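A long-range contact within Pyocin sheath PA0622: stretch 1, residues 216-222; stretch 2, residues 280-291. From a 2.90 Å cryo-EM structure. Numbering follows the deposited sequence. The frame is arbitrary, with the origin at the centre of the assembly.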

# COMPACT_ATOMS: atom_id res chain seq x y z
N GLY B 216 7.79 -12.07 -47.77
CA GLY B 216 8.05 -13.46 -48.06
C GLY B 216 7.78 -13.81 -49.51
O GLY B 216 7.01 -13.17 -50.21
N PHE B 217 8.44 -14.89 -49.96
CA PHE B 217 8.42 -15.26 -51.37
C PHE B 217 7.07 -15.77 -51.84
O PHE B 217 6.84 -15.82 -53.05
CB PHE B 217 9.51 -16.29 -51.67
CG PHE B 217 9.40 -17.58 -50.88
CD1 PHE B 217 10.05 -17.72 -49.67
CD2 PHE B 217 8.66 -18.65 -51.36
CE1 PHE B 217 9.96 -18.88 -48.96
CE2 PHE B 217 8.57 -19.82 -50.64
CZ PHE B 217 9.22 -19.93 -49.44
N TRP B 218 6.19 -16.15 -50.93
CA TRP B 218 4.86 -16.60 -51.32
C TRP B 218 3.91 -15.46 -51.60
O TRP B 218 2.84 -15.69 -52.17
CB TRP B 218 4.28 -17.50 -50.23
CG TRP B 218 4.13 -16.80 -48.92
CD1 TRP B 218 3.04 -16.13 -48.47
CD2 TRP B 218 5.13 -16.68 -47.91
NE1 TRP B 218 3.29 -15.61 -47.23
CE2 TRP B 218 4.57 -15.93 -46.86
CE3 TRP B 218 6.44 -17.13 -47.79
CZ2 TRP B 218 5.28 -15.63 -45.71
CZ3 TRP B 218 7.13 -16.84 -46.65
CH2 TRP B 218 6.56 -16.09 -45.62
N SER B 219 4.24 -14.24 -51.19
CA SER B 219 3.36 -13.12 -51.44
C SER B 219 3.47 -12.66 -52.88
O SER B 219 4.49 -12.86 -53.55
CB SER B 219 3.69 -11.96 -50.50
OG SER B 219 3.39 -12.28 -49.16
N SER B 220 2.43 -12.05 -53.35
CA SER B 220 2.54 -11.57 -54.71
C SER B 220 3.12 -10.16 -54.72
O SER B 220 2.93 -9.40 -53.78
CB SER B 220 1.18 -11.57 -55.39
OG SER B 220 0.34 -10.58 -54.83
N PRO B 221 3.85 -9.80 -55.77
CA PRO B 221 4.37 -8.44 -55.88
C PRO B 221 3.39 -7.50 -56.57
O PRO B 221 3.76 -6.41 -57.01
CB PRO B 221 5.63 -8.62 -56.71
CG PRO B 221 5.31 -9.76 -57.57
CD PRO B 221 4.47 -10.69 -56.76
N SER B 222 2.13 -7.91 -56.64
CA SER B 222 1.16 -7.40 -57.59
C SER B 222 0.44 -6.16 -57.13
O SER B 222 -0.51 -5.74 -57.80
CB SER B 222 0.13 -8.46 -57.88
OG SER B 222 -0.86 -7.96 -58.73
N PHE B 280 -0.70 -18.20 -61.46
CA PHE B 280 -0.15 -17.13 -60.64
C PHE B 280 1.34 -17.31 -60.45
O PHE B 280 1.84 -18.44 -60.35
CB PHE B 280 -0.82 -17.10 -59.27
CG PHE B 280 -2.30 -16.91 -59.32
CD1 PHE B 280 -2.83 -15.67 -59.62
CD2 PHE B 280 -3.15 -17.95 -59.05
CE1 PHE B 280 -4.19 -15.48 -59.66
CE2 PHE B 280 -4.52 -17.77 -59.08
CZ PHE B 280 -5.04 -16.53 -59.39
N VAL B 281 2.06 -16.19 -60.36
CA VAL B 281 3.47 -16.26 -60.01
C VAL B 281 3.66 -16.64 -58.56
O VAL B 281 4.75 -17.09 -58.20
CB VAL B 281 4.20 -14.94 -60.29
CG1 VAL B 281 4.26 -14.71 -61.74
CG2 VAL B 281 3.52 -13.79 -59.60
N THR B 282 2.65 -16.45 -57.72
CA THR B 282 2.66 -17.00 -56.38
C THR B 282 2.83 -18.51 -56.40
O THR B 282 3.67 -19.05 -55.68
CB THR B 282 1.37 -16.60 -55.66
OG1 THR B 282 1.41 -15.20 -55.37
CG2 THR B 282 1.16 -17.39 -54.39
N ARG B 283 2.09 -19.20 -57.28
CA ARG B 283 2.22 -20.64 -57.43
C ARG B 283 3.59 -21.03 -57.96
O ARG B 283 4.17 -22.03 -57.52
CB ARG B 283 1.14 -21.16 -58.37
CG ARG B 283 -0.25 -21.05 -57.80
CD ARG B 283 -0.44 -22.14 -56.80
NE ARG B 283 -0.42 -23.42 -57.47
CZ ARG B 283 -1.51 -24.03 -57.94
NH1 ARG B 283 -2.70 -23.47 -57.78
NH2 ARG B 283 -1.40 -25.20 -58.55
N VAL B 284 4.14 -20.25 -58.88
CA VAL B 284 5.40 -20.61 -59.50
C VAL B 284 6.57 -20.30 -58.57
O VAL B 284 7.52 -21.07 -58.47
CB VAL B 284 5.53 -19.91 -60.86
CG1 VAL B 284 6.80 -20.33 -61.57
CG2 VAL B 284 4.32 -20.20 -61.70
N ARG B 285 6.50 -19.18 -57.85
CA ARG B 285 7.61 -18.78 -56.99
C ARG B 285 7.64 -19.60 -55.70
O ARG B 285 8.73 -19.88 -55.18
CB ARG B 285 7.51 -17.30 -56.64
CG ARG B 285 8.73 -16.71 -55.99
CD ARG B 285 9.72 -16.19 -57.01
NE ARG B 285 10.99 -15.80 -56.39
CZ ARG B 285 11.20 -14.67 -55.74
NH1 ARG B 285 10.22 -13.80 -55.53
NH2 ARG B 285 12.40 -14.42 -55.22
N THR B 286 6.48 -19.98 -55.17
CA THR B 286 6.44 -20.74 -53.93
C THR B 286 6.97 -22.14 -54.13
O THR B 286 7.82 -22.60 -53.36
CB THR B 286 5.01 -20.81 -53.37
OG1 THR B 286 4.52 -19.48 -53.16
CG2 THR B 286 4.97 -21.58 -52.07
N MET B 287 6.50 -22.82 -55.19
CA MET B 287 6.99 -24.16 -55.52
C MET B 287 8.47 -24.14 -55.86
O MET B 287 9.18 -25.12 -55.59
CB MET B 287 6.17 -24.71 -56.69
CG MET B 287 6.50 -26.13 -57.15
SD MET B 287 7.74 -26.22 -58.46
CE MET B 287 8.00 -27.98 -58.57
N ASP B 288 8.96 -23.04 -56.42
CA ASP B 288 10.37 -22.93 -56.74
C ASP B 288 11.22 -22.72 -55.50
O ASP B 288 12.31 -23.27 -55.39
CB ASP B 288 10.58 -21.78 -57.72
N LEU B 289 10.73 -21.92 -54.55
CA LEU B 289 11.50 -21.60 -53.36
C LEU B 289 11.05 -22.35 -52.11
O LEU B 289 11.62 -22.12 -51.04
CB LEU B 289 11.47 -20.10 -53.10
CG LEU B 289 12.25 -19.26 -54.11
CD1 LEU B 289 12.01 -17.81 -53.88
CD2 LEU B 289 13.72 -19.55 -53.98
N VAL B 290 10.05 -23.23 -52.21
CA VAL B 290 9.91 -24.21 -51.15
C VAL B 290 11.00 -25.26 -51.31
O VAL B 290 11.51 -25.79 -50.32
CB VAL B 290 8.49 -24.83 -51.13
CG1 VAL B 290 8.20 -25.68 -52.35
CG2 VAL B 290 8.29 -25.65 -49.91
N MET B 291 11.43 -25.53 -52.54
CA MET B 291 12.39 -26.60 -52.73
C MET B 291 13.80 -26.11 -52.50
O MET B 291 14.61 -26.84 -51.92
CB MET B 291 12.23 -27.20 -54.11
CG MET B 291 10.85 -27.76 -54.33
SD MET B 291 10.28 -28.78 -52.96
CE MET B 291 11.39 -30.18 -53.04

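The contact sets an irregular segment against one side of a helix, and no hydrogen bond crosses between them; the stretches meet through van der Waals packing, part of it apolar. The helix runs from Val 281 through Met 291 and onward, with Phe 280 at its N-cap position. The facing segment opens with a type I turn from Gly 216 to Ser 219, closed by Ser 219 N to Gly 216 O at 3.1 Å. Gly 216 has positive phi, where a CB would be jammed against the preceding carbonyl and would also meet Trp 218 CH2.

Phe 217 covers the most surface. Its CA-to-CB bond points toward the helix, and with chi1 in the p well, the ring sits against Leu 289, with Thr 286 O and Val 290 N each 4.0 Å from Phe 217 CE2. Leu 289 sits over one face: its CB lies 3.9 Å from the ring centroid, 22° off the normal, a CH-pi contact, with Phe 217 CD2 to Leu 289 CB at 3.6 Å. One turn earlier, the aliphatic part of Arg 285 takes up the backbone of the same residue, with Arg 285 CG 3.6 Å from Phe 217 O.

Thr 282 and Trp 218 come next. The CA atoms of the two stretches come nearest at Trp 218 CA and Thr 286 CA, 5.1 Å apart, where both CA-to-CB bonds point sideways and the indole leads away from the helix. Thr 286 OG1 reaches within 3.4 Å of Trp 218 CA, yet its hydrogen bond goes back along the helix to Thr 282 O at 2.7 Å, so its proton is spent within the helix and its contact with Trp 218 is packing alone. Thr 282 offers its methyl, CG2, 3.3 Å from Trp 218 O, while its OG1 lies 3.6 Å from Ser 220 CB. Near the helix start, Pro 221 CD meets Val 281 CG2 at 4.3 Å, a looser apolar touch.

The rule is economical: one aromatic anchor, with threonines where the backbones come close.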